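Local coordinates for protein ribonuclease S-3 (Pyrus pyrifolia, PDB 1IQQ) that cleaves RNA as a T2-family endonuclease of the pear pistil and is responsible for gametophytic self-incompatibility, at residues P94-E99 / F103-K108; E65-N70 / M109-K114; R133-I138 / P151-Q156. One frame throughout, in Å; residues are numbered along the deposited sequence.

Contact 1 of 3, residues P94-E99 / F103-K108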
loop_
_atom_site.group_PDB
_atom_site.type_symbol
_atom_site.label_atom_id
_atom_site.label_comp_id
_atom_site.label_asym_id
_atom_site.label_seq_id
_atom_site.Cartn_x
_atom_site.Cartn_y
_atom_site.Cartn_z
ATOM N N PRO A 94 16.476 5.416 12.227
ATOM C CA PRO A 94 17.081 4.100 12.256
ATOM C C PRO A 94 16.052 2.998 12.353
ATOM O O PRO A 94 16.438 1.865 12.353
ATOM C CB PRO A 94 17.987 4.189 13.501
ATOM C CG PRO A 94 17.109 4.919 14.376
ATOM C CD PRO A 94 16.559 6.047 13.556
ATOM N N THR A 95 14.742 3.333 12.493
ATOM C CA THR A 95 13.709 2.280 12.567
ATOM C C THR A 95 13.897 1.349 11.374
ATOM O O THR A 95 13.868 0.161 11.531
ATOM C CB THR A 95 12.348 2.867 12.529
ATOM O OG1 THR A 95 12.177 3.642 13.746
ATOM C CG2 THR A 95 11.248 1.755 12.612
ATOM N N ILE A 96 14.128 1.938 10.194
ATOM C CA ILE A 96 14.498 1.130 8.995
ATOM C C ILE A 96 16.063 1.275 8.875
ATOM O O ILE A 96 16.541 2.384 8.663
ATOM C CB ILE A 96 13.834 1.752 7.728
ATOM C CG1 ILE A 96 12.285 1.798 7.900
ATOM C CG2 ILE A 96 14.301 0.948 6.471
ATOM C CD1 ILE A 96 11.607 0.462 8.093
ATOM N N ASP A 97 16.783 0.169 9.059
ATOM C CA ASP A 97 18.245 0.269 9.112
ATOM C C ASP A 97 18.974 0.343 7.787
ATOM O O ASP A 97 19.997 0.992 7.676
ATOM C CB ASP A 97 18.767 -0.920 9.903
ATOM C CG ASP A 97 20.261 -0.820 10.189
ATOM O OD1 ASP A 97 20.651 -0.087 11.140
ATOM O OD2 ASP A 97 21.013 -1.510 9.486
ATOM N N ASN A 98 18.479 -0.390 6.798
ATOM C CA ASN A 98 19.219 -0.510 5.548
ATOM C C ASN A 98 18.234 -1.079 4.541
ATOM O O ASN A 98 17.088 -1.430 4.890
ATOM C CB ASN A 98 20.408 -1.488 5.795
ATOM C CG ASN A 98 19.958 -2.911 6.141
ATOM O OD1 ASN A 98 19.485 -3.683 5.300
ATOM N ND2 ASN A 98 20.133 -3.295 7.410
ATOM N N GLU A 99 18.668 -1.183 3.293
ATOM C CA GLU A 99 17.772 -1.652 2.232
ATOM C C GLU A 99 17.154 -3.011 2.470
ATOM O O GLU A 99 15.971 -3.237 2.206
ATOM C CB GLU A 99 18.554 -1.645 0.896
ATOM C CG GLU A 99 17.758 -2.146 -0.296
ATOM C CD GLU A 99 18.505 -2.027 -1.612
ATOM O OE1 GLU A 99 19.488 -1.265 -1.729
ATOM O OE2 GLU A 99 18.054 -2.707 -2.569
ATOM N N PHE A 103 12.892 -3.948 3.189
ATOM C CA PHE A 103 12.036 -4.905 2.548
ATOM C C PHE A 103 11.638 -6.017 3.509
ATOM O O PHE A 103 10.517 -6.506 3.431
ATOM C CB PHE A 103 12.761 -5.414 1.301
ATOM C CG PHE A 103 12.836 -4.388 0.202
ATOM C CD1 PHE A 103 11.681 -3.832 -0.377
ATOM C CD2 PHE A 103 14.094 -3.929 -0.255
ATOM C CE1 PHE A 103 11.816 -2.843 -1.348
ATOM C CE2 PHE A 103 14.207 -2.956 -1.233
ATOM C CZ PHE A 103 13.061 -2.400 -1.777
ATOM N N GLU A 104 12.555 -6.435 4.382
ATOM C CA GLU A 104 12.160 -7.459 5.385
ATOM C C GLU A 104 11.093 -6.896 6.297
ATOM O O GLU A 104 10.201 -7.632 6.726
ATOM C CB GLU A 104 13.400 -7.855 6.206
ATOM C CG GLU A 104 14.394 -8.676 5.413
ATOM C CD GLU A 104 15.805 -8.656 6.004
ATOM O OE1 GLU A 104 16.021 -8.038 7.084
ATOM O OE2 GLU A 104 16.699 -9.267 5.335
ATOM N N THR A 105 11.151 -5.603 6.605
ATOM C CA THR A 105 10.142 -4.968 7.464
ATOM C C THR A 105 8.775 -4.988 6.768
ATOM O O THR A 105 7.751 -5.282 7.395
ATOM C CB THR A 105 10.527 -3.544 7.749
ATOM O OG1 THR A 105 11.713 -3.559 8.590
ATOM C CG2 THR A 105 9.359 -2.814 8.490
ATOM N N VAL A 106 8.730 -4.678 5.460
ATOM C CA VAL A 106 7.446 -4.774 4.716
ATOM C C VAL A 106 6.873 -6.168 4.709
ATOM O O VAL A 106 5.674 -6.358 4.876
ATOM C CB VAL A 106 7.684 -4.294 3.274
ATOM C CG1 VAL A 106 6.502 -4.610 2.372
ATOM C CG2 VAL A 106 7.866 -2.745 3.309
ATOM N N ILE A 107 7.729 -7.173 4.513
ATOM C CA ILE A 107 7.272 -8.588 4.505
ATOM C C ILE A 107 6.741 -8.956 5.893
ATOM O O ILE A 107 5.652 -9.608 5.986
ATOM C CB ILE A 107 8.482 -9.498 4.110
ATOM C CG1 ILE A 107 8.840 -9.305 2.618
ATOM C CG2 ILE A 107 8.163 -11.005 4.458
ATOM C CD1 ILE A 107 10.275 -9.792 2.200
ATOM N N LYS A 108 7.423 -8.469 6.919
ATOM C CA LYS A 108 6.991 -8.712 8.310
ATOM C C LYS A 108 5.601 -8.100 8.546
ATOM O O LYS A 108 4.724 -8.704 9.206
ATOM C CB LYS A 108 7.979 -8.138 9.310
ATOM C CG LYS A 108 7.802 -8.786 10.676
ATOM C CD LYS A 108 8.985 -8.433 11.503
ATOM C CE LYS A 108 8.839 -7.034 11.962
ATOM N NZ LYS A 108 8.150 -7.127 13.262
HETATM O O HOH W 1 11.722 -1.666 10.834
#
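Glu99 and Phe103, one turn apart at the start of helix 99-112, send their side chains out side by side in the same direction. The aliphatic part of the glutamate does the touching: Glu99 CG lies 3.8 Å from Phe103 CE2, and the chain, extended with CG anti to the backbone N (chi1 178°), carries the carboxylate on past the ring with its plane turned 70° from that of the ring. The backbone closes the first helical turn through a weak bond from Phe103 N to Glu99 O, 3.3 Å long but nearly straight. The same carbonyl oxygen also approaches the ring obliquely, with Glu99 O 3.2 Å from Phe103 CD2.

Two residues further along the helix, Thr105 meets Ile96 at an angle, methyl to methyl, Ile96 CD1 standing 4.0 Å from Thr105 CG2. A water beside them joins the loop to the helix by donating to Thr95 O and to Thr105 OG1, at 2.9 Å from each; this hydroxyl is also bonded to His101 O. Between the two pairs Asn98 is the N-cap of helix 99-112, its OD1 accepting from His101 N. The amide is held from its other end by Asp97, since Asn98 ND2 donates to the anti lone pair of Asp97 OD2 at 2.9 Å, almost in the amide plane.

Beyond this turn Phe103 packs on Trp68 and edge-to-face with Trp81, and its side chain is about 5 Å from that of the active-site residue Glu84. The contact therefore divides its chemistry: methylenes and methyls meet the buried ring and Ile96, while the charge of Glu99 is carried outward to a salt bridge with Arg56, which probably stabilises its ionised form.

Contact 2 of 3, residues E65-N70 / M109-K114. With NAG (2-acetamido-2-deoxy-beta-D-glucopyranose), chain B.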
loop_
_atom_site.group_PDB
_atom_site.type_symbol
_atom_site.label_atom_id
_atom_site.label_comp_id
_atom_site.label_asym_id
_atom_site.label_seq_id
_atom_site.Cartn_x
_atom_site.Cartn_y
_atom_site.Cartn_z
ATOM N N GLU A 65 8.685 -10.634 -5.189
ATOM C CA GLU A 65 7.968 -10.897 -6.438
ATOM C C GLU A 65 6.492 -11.189 -6.162
ATOM O O GLU A 65 5.655 -10.926 -7.013
ATOM C CB GLU A 65 8.609 -12.122 -7.169
ATOM C CG GLU A 65 9.880 -11.798 -7.875
ATOM C CD GLU A 65 10.576 -13.039 -8.433
ATOM O OE1 GLU A 65 11.547 -12.827 -9.184
ATOM O OE2 GLU A 65 10.177 -14.193 -8.102
ATOM N N ILE A 66 6.237 -11.776 -4.996
ATOM C CA ILE A 66 4.887 -12.136 -4.570
ATOM C C ILE A 66 4.179 -11.046 -3.785
ATOM O O ILE A 66 2.986 -10.818 -4.031
ATOM C CB ILE A 66 4.913 -13.453 -3.726
ATOM C CG1 ILE A 66 5.415 -14.590 -4.617
ATOM C CG2 ILE A 66 3.492 -13.797 -3.104
ATOM C CD1 ILE A 66 5.816 -15.836 -3.785
ATOM N N ILE A 67 4.913 -10.331 -2.931
ATOM C CA ILE A 67 4.269 -9.384 -1.990
ATOM C C ILE A 67 4.369 -7.981 -2.519
ATOM O O ILE A 67 3.498 -7.130 -2.178
ATOM C CB ILE A 67 4.991 -9.480 -0.598
ATOM C CG1 ILE A 67 4.603 -10.808 0.061
ATOM C CG2 ILE A 67 4.596 -8.298 0.337
ATOM C CD1 ILE A 67 5.522 -11.125 1.221
ATOM N N TRP A 68 5.340 -7.693 -3.349
ATOM C CA TRP A 68 5.550 -6.327 -3.850
ATOM C C TRP A 68 5.949 -6.309 -5.329
ATOM O O TRP A 68 6.933 -5.715 -5.719
ATOM C CB TRP A 68 6.636 -5.595 -3.035
ATOM C CG TRP A 68 6.633 -4.077 -3.163
ATOM C CD1 TRP A 68 6.033 -3.320 -4.134
ATOM C CD2 TRP A 68 7.244 -3.160 -2.245
ATOM N NE1 TRP A 68 6.229 -1.943 -3.851
ATOM C CE2 TRP A 68 6.971 -1.846 -2.702
ATOM C CE3 TRP A 68 7.999 -3.336 -1.068
ATOM C CZ2 TRP A 68 7.427 -0.716 -2.015
ATOM C CZ3 TRP A 68 8.463 -2.214 -0.363
ATOM C CH2 TRP A 68 8.162 -0.909 -0.845
ATOM N N PRO A 69 5.137 -6.969 -6.184
ATOM C CA PRO A 69 5.502 -6.933 -7.624
ATOM C C PRO A 69 5.300 -5.565 -8.269
ATOM O O PRO A 69 4.495 -4.763 -7.829
ATOM C CB PRO A 69 4.501 -7.921 -8.250
ATOM C CG PRO A 69 3.261 -7.789 -7.290
ATOM C CD PRO A 69 3.936 -7.801 -5.941
ATOM N N ASN A 70 6.047 -5.288 -9.345
ATOM C CA ASN A 70 5.787 -4.147 -10.232
ATOM C C ASN A 70 4.715 -4.794 -11.129
ATOM O O ASN A 70 5.006 -5.662 -11.969
ATOM C CB ASN A 70 7.049 -3.855 -11.095
ATOM C CG ASN A 70 6.805 -2.816 -12.126
ATOM O OD1 ASN A 70 5.667 -2.551 -12.493
ATOM N ND2 ASN A 70 7.881 -2.262 -12.667
ATOM N N MET A 109 5.378 -6.894 8.011
ATOM C CA MET A 109 4.049 -6.293 8.199
ATOM C C MET A 109 2.984 -7.077 7.441
ATOM O O MET A 109 1.903 -7.395 7.995
ATOM C CB MET A 109 4.076 -4.838 7.670
ATOM C CG MET A 109 4.948 -3.937 8.542
ATOM S SD MET A 109 5.203 -2.364 7.660
ATOM C CE MET A 109 5.948 -1.525 9.015
ATOM N N TYR A 110 3.240 -7.367 6.173
ATOM C CA TYR A 110 2.250 -8.019 5.349
ATOM C C TYR A 110 1.913 -9.450 5.768
ATOM O O TYR A 110 0.744 -9.861 5.762
ATOM C CB TYR A 110 2.767 -8.009 3.878
ATOM C CG TYR A 110 1.765 -8.402 2.843
ATOM C CD1 TYR A 110 0.950 -7.448 2.225
ATOM C CD2 TYR A 110 1.663 -9.687 2.408
ATOM C CE1 TYR A 110 0.077 -7.757 1.225
ATOM C CE2 TYR A 110 0.774 -10.054 1.375
ATOM C CZ TYR A 110 -0.013 -9.058 0.787
ATOM O OH TYR A 110 -0.830 -9.424 -0.263
ATOM N N ILE A 111 2.950 -10.234 6.097
ATOM C CA ILE A 111 2.764 -11.645 6.419
ATOM C C ILE A 111 2.679 -11.848 7.932
ATOM O O ILE A 111 1.576 -12.071 8.488
ATOM C CB ILE A 111 3.977 -12.476 5.843
ATOM C CG1 ILE A 111 4.010 -12.404 4.322
ATOM C CG2 ILE A 111 3.882 -13.961 6.348
ATOM C CD1 ILE A 111 2.708 -12.873 3.642
ATOM N N SER A 112 3.759 -11.687 8.671
ATOM C CA SER A 112 3.752 -11.969 10.105
ATOM C C SER A 112 2.701 -11.239 10.902
ATOM O O SER A 112 2.003 -11.847 11.766
ATOM C CB SER A 112 5.133 -11.664 10.672
ATOM O OG SER A 112 5.144 -11.828 12.076
ATOM N N LYS A 113 2.550 -9.954 10.609
ATOM C CA LYS A 113 1.591 -9.136 11.339
ATOM C C LYS A 113 0.220 -9.138 10.707
ATOM O O LYS A 113 -0.633 -8.345 11.112
ATOM C CB LYS A 113 2.115 -7.710 11.475
ATOM C CG LYS A 113 3.477 -7.681 12.217
ATOM C CD LYS A 113 3.662 -6.319 12.769
ATOM C CE LYS A 113 4.927 -6.194 13.569
ATOM N NZ LYS A 113 5.095 -4.786 14.034
ATOM N N LYS A 114 0.013 -9.980 9.701
ATOM C CA LYS A 114 -1.299 -10.106 9.065
ATOM C C LYS A 114 -1.919 -8.860 8.464
ATOM O O LYS A 114 -3.158 -8.688 8.477
ATOM C CB LYS A 114 -2.265 -10.727 10.083
ATOM C CG LYS A 114 -1.664 -12.001 10.757
ATOM C CD LYS A 114 -1.287 -13.080 9.729
ATOM C CE LYS A 114 -1.040 -14.490 10.375
ATOM N NZ LYS A 114 0.290 -14.518 11.063
HETATM C C1 NAG B . -3.285 -12.249 0.971
HETATM C C2 NAG B . -2.503 -13.554 0.647
HETATM C C3 NAG B . -3.324 -14.333 -0.396
HETATM C C4 NAG B . -4.742 -14.635 0.108
HETATM C C5 NAG B . -5.387 -13.300 0.517
HETATM C C6 NAG B . -6.737 -13.415 1.142
HETATM C C7 NAG B . -0.078 -13.818 0.586
HETATM C C8 NAG B . 1.194 -13.611 -0.188
HETATM N N2 NAG B . -1.202 -13.257 0.081
HETATM O O3 NAG B . -2.619 -15.564 -0.649
HETATM O O4 NAG B . -5.517 -15.168 -0.985
HETATM O O5 NAG B . -4.544 -12.653 1.493
HETATM O O6 NAG B . -6.734 -14.268 2.297
HETATM O O7 NAG B . -0.059 -14.458 1.646
#
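Ile67, the last helical residue of 58-67, presses its CG2 methyl over one face of the Tyr110 ring. This is a CH-pi contact: Ile67 CG2 is 4.0 Å from the ring centroid and 22° off the normal, shifted toward the rim, so its closest ring atom is Tyr110 CG at 3.8 Å. Ile67 CG1 lies out beyond the rim on the same side of the ring, 3.9 Å from Tyr110 CD2, and the two side chains run antiparallel alongside each other. Tyr110 reaches this position with CG anti to the backbone N (chi1 -169°), and its hydroxyl is fixed beyond the isoleucine by a hydrogen bond to Phe30 O.

Both residues also touch Val32 of strand 30-38. In this RNase T2 fold the contact thus brings the C-terminal turn of helix 58-67 and the last turn of helix 99-112 together against the central sheet; Ile67 and Val32 are in addition joined by a backbone hydrogen bond.

Toward solvent the contact narrows to single close touches between more exposed side chains. The other branch of Ile67 meets the exposed Ile111 obliquely, Ile67 CD1 lying 3.7 Å from Ile111 CG1. Ile111 CD1 turns to the edge of the Tyr110 ring, near its plane, and toward the glycan, where it comes 3.8 Å from NAG O7. The acetyl methyl of this sugar also sits at the tyrosine edge, with NAG C8 3.9 Å from Tyr110 CE2, and it touches the exposed Ile66 through CG2 at 3.7 Å. The N-acetylglucosamine belongs to the chain attached at Asn116, whose side chain touches Tyr110.

Contact 3 of 3, residues R133-I138 / P151-Q156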
loop_
_atom_site.group_PDB
_atom_site.type_symbol
_atom_site.label_atom_id
_atom_site.label_comp_id
_atom_site.label_asym_id
_atom_site.label_seq_id
_atom_site.Cartn_x
_atom_site.Cartn_y
_atom_site.Cartn_z
ATOM N N ARG A 133 -20.259 -1.640 -3.165
ATOM C CA ARG A 133 -20.266 -1.634 -1.720
ATOM C C ARG A 133 -20.384 -0.237 -1.101
ATOM O O ARG A 133 -20.075 0.782 -1.756
ATOM C CB ARG A 133 -18.963 -2.254 -1.271
ATOM C CG ARG A 133 -18.860 -3.649 -1.859
ATOM C CD ARG A 133 -17.621 -4.243 -1.359
ATOM N NE ARG A 133 -17.369 -5.542 -1.988
ATOM C CZ ARG A 133 -17.840 -6.691 -1.577
ATOM N NH1 ARG A 133 -18.634 -6.742 -0.483
ATOM N NH2 ARG A 133 -17.481 -7.763 -2.284
ATOM N N ALA A 134 -20.872 -0.192 0.150
ATOM C CA ALA A 134 -20.849 1.044 0.897
ATOM C C ALA A 134 -19.440 1.307 1.447
ATOM O O ALA A 134 -18.751 0.395 1.994
ATOM C CB ALA A 134 -21.830 0.986 2.072
ATOM N N LEU A 135 -18.985 2.548 1.392
ATOM C CA LEU A 135 -17.657 2.904 1.913
ATOM C C LEU A 135 -17.504 2.482 3.364
ATOM O O LEU A 135 -16.427 1.971 3.701
ATOM C CB LEU A 135 -17.493 4.409 1.867
ATOM C CG LEU A 135 -16.261 4.970 2.525
ATOM C CD1 LEU A 135 -15.015 4.447 1.816
ATOM C CD2 LEU A 135 -16.292 6.518 2.484
ATOM N N LEU A 136 -18.530 2.672 4.193
ATOM C CA LEU A 136 -18.383 2.375 5.631
ATOM C C LEU A 136 -18.133 0.914 5.852
ATOM O O LEU A 136 -17.474 0.613 6.821
ATOM C CB LEU A 136 -19.642 2.785 6.410
ATOM C CG LEU A 136 -19.512 2.762 7.924
ATOM C CD1 LEU A 136 -18.290 3.549 8.388
ATOM C CD2 LEU A 136 -20.811 3.459 8.451
ATOM N N ASP A 137 -18.672 0.029 5.001
ATOM C CA ASP A 137 -18.430 -1.399 5.222
ATOM C C ASP A 137 -16.961 -1.721 4.924
ATOM O O ASP A 137 -16.367 -2.538 5.639
ATOM C CB ASP A 137 -19.363 -2.257 4.369
ATOM C CG ASP A 137 -20.819 -2.168 4.814
ATOM O OD1 ASP A 137 -21.057 -1.930 6.010
ATOM O OD2 ASP A 137 -21.707 -2.343 3.955
ATOM N N ILE A 138 -16.356 -1.107 3.904
ATOM C CA ILE A 138 -14.951 -1.350 3.636
ATOM C C ILE A 138 -14.121 -0.786 4.810
ATOM O O ILE A 138 -13.202 -1.449 5.289
ATOM C CB ILE A 138 -14.570 -0.619 2.318
ATOM C CG1 ILE A 138 -15.349 -1.262 1.171
ATOM C CG2 ILE A 138 -13.029 -0.837 2.075
ATOM C CD1 ILE A 138 -15.309 -0.504 -0.146
ATOM N N PRO A 151 -8.140 3.998 8.100
ATOM C CA PRO A 151 -7.257 3.893 6.928
ATOM C C PRO A 151 -7.529 5.021 5.959
ATOM O O PRO A 151 -8.516 5.709 6.093
ATOM C CB PRO A 151 -7.647 2.548 6.317
ATOM C CG PRO A 151 -9.170 2.484 6.601
ATOM C CD PRO A 151 -9.298 3.094 8.040
ATOM N N LYS A 152 -6.606 5.185 5.029
ATOM C CA LYS A 152 -6.773 6.140 3.935
ATOM C C LYS A 152 -7.066 5.292 2.696
ATOM O O LYS A 152 -6.305 4.329 2.327
ATOM C CB LYS A 152 -5.512 6.993 3.744
ATOM C CG LYS A 152 -5.633 7.907 2.494
ATOM C CD LYS A 152 -4.513 8.972 2.506
ATOM C CE LYS A 152 -4.627 9.846 1.222
ATOM N NZ LYS A 152 -3.539 10.893 1.339
ATOM N N LEU A 153 -8.169 5.636 1.999
ATOM C CA LEU A 153 -8.588 4.880 0.817
ATOM C C LEU A 153 -8.452 5.711 -0.460
ATOM O O LEU A 153 -8.653 6.927 -0.453
ATOM C CB LEU A 153 -10.039 4.459 0.964
ATOM C CG LEU A 153 -10.340 3.113 1.622
ATOM C CD1 LEU A 153 -9.759 3.098 3.023
ATOM C CD2 LEU A 153 -11.845 2.920 1.690
ATOM N N LYS A 154 -8.160 5.012 -1.555
ATOM C CA LYS A 154 -8.064 5.634 -2.889
ATOM C C LYS A 154 -8.979 4.853 -3.799
ATOM O O LYS A 154 -8.965 3.613 -3.808
ATOM C CB LYS A 154 -6.644 5.508 -3.457
ATOM C CG LYS A 154 -6.571 6.194 -4.818
ATOM C CD LYS A 154 -5.116 6.125 -5.378
ATOM C CE LYS A 154 -4.889 7.105 -6.500
ATOM N NZ LYS A 154 -3.390 7.194 -6.694
ATOM N N CYS A 155 -9.776 5.582 -4.591
ATOM C CA CYS A 155 -10.686 4.967 -5.567
ATOM C C CYS A 155 -10.408 5.608 -6.959
ATOM O O CYS A 155 -9.626 6.551 -7.055
ATOM C CB CYS A 155 -12.133 5.264 -5.206
ATOM S SG CYS A 155 -12.736 4.252 -3.815
ATOM N N GLN A 156 -11.045 5.052 -7.998
ATOM C CA GLN A 156 -10.924 5.690 -9.317
ATOM C C GLN A 156 -12.247 5.538 -10.015
ATOM O O GLN A 156 -12.980 4.555 -9.815
ATOM C CB GLN A 156 -9.827 5.026 -10.172
ATOM C CG GLN A 156 -10.071 3.578 -10.429
ATOM C CD GLN A 156 -8.847 2.884 -11.047
ATOM O OE1 GLN A 156 -7.811 3.479 -11.124
ATOM N NE2 GLN A 156 -8.992 1.615 -11.425
#
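Leu135 leaves its backbone with CG anti to N (chi1 172°), and its second torsion turns CD1 toward the strand. From the other side Leu153, with a chi1 of -90°, turned about 30° past the staggered position, directs its CD2 methyl to the helix. The two leucines reach across from opposing backbones, overlap at their ends and meet by these methyls, Leu135 CD1 to Leu153 CD2 at 3.5 Å, a close approach for two carbons.

The pair belongs to the helix-on-sheet packing of the RNase T2 fold: helix 135-143 rests on strand 152-158, which pairs antiparallel with strand 161-171. Ile138, nearly one turn after Leu135, adds the second helix residue of the contact. Its CG2 branch, anti to the backbone N, reaches the same leucine methyl from an oblique direction. One CD2 group of Leu153 therefore receives both helix side chains, like a peg set between two neighbours of the same helical face.

The contact is wholly apolar and small, 114 Å² with both sides summed, and is held by van der Waals contact and burial of apolar surface. Its surroundings continue the hydrophobic layer: Leu135 and Ile138 both touch Ile198 of strand 198-199, and Leu153 lies against Cys193. That cysteine is bonded to Cys155, two residues further along the strand, so a disulfide ties strand 152-158 to the C-terminal segment beside the leucine. The opposite side of the strand is polar, with Lys152 donating to His183 O and forming a cation-pi contact with Phe185.

At the start of the helix Ala134 is the N-cap residue, and Ile138 N is held only weakly by Ala134 O at 3.4 Å; on its strand-facing side, Ile138 CG2 lies 4.0 Å from Leu153 CD2.

In the fold
From the N terminus, segment 65-70 comes first, at the end of helix 58-67; contact 2 closes at 109-114, after an excursion of helices and loops without a strand. Contact 1 nests inside that loop, joining the 94-99 approach to helix 99-112. Both use this helix and touch directly: Trp68 packs on Phe103 and Val106, and Ile67 on Ile107. Contact 3 follows in series, closing a short excursion that holds the rest of helix 135-143 and the turn into strand 152-158. It lies about 28 Å from contact 1, centre to centre, across the middle of the chain. Contacts 1 and 2 thus tie the helical side, while contact 3 ties helix 135-143 to the far part of the same sheet.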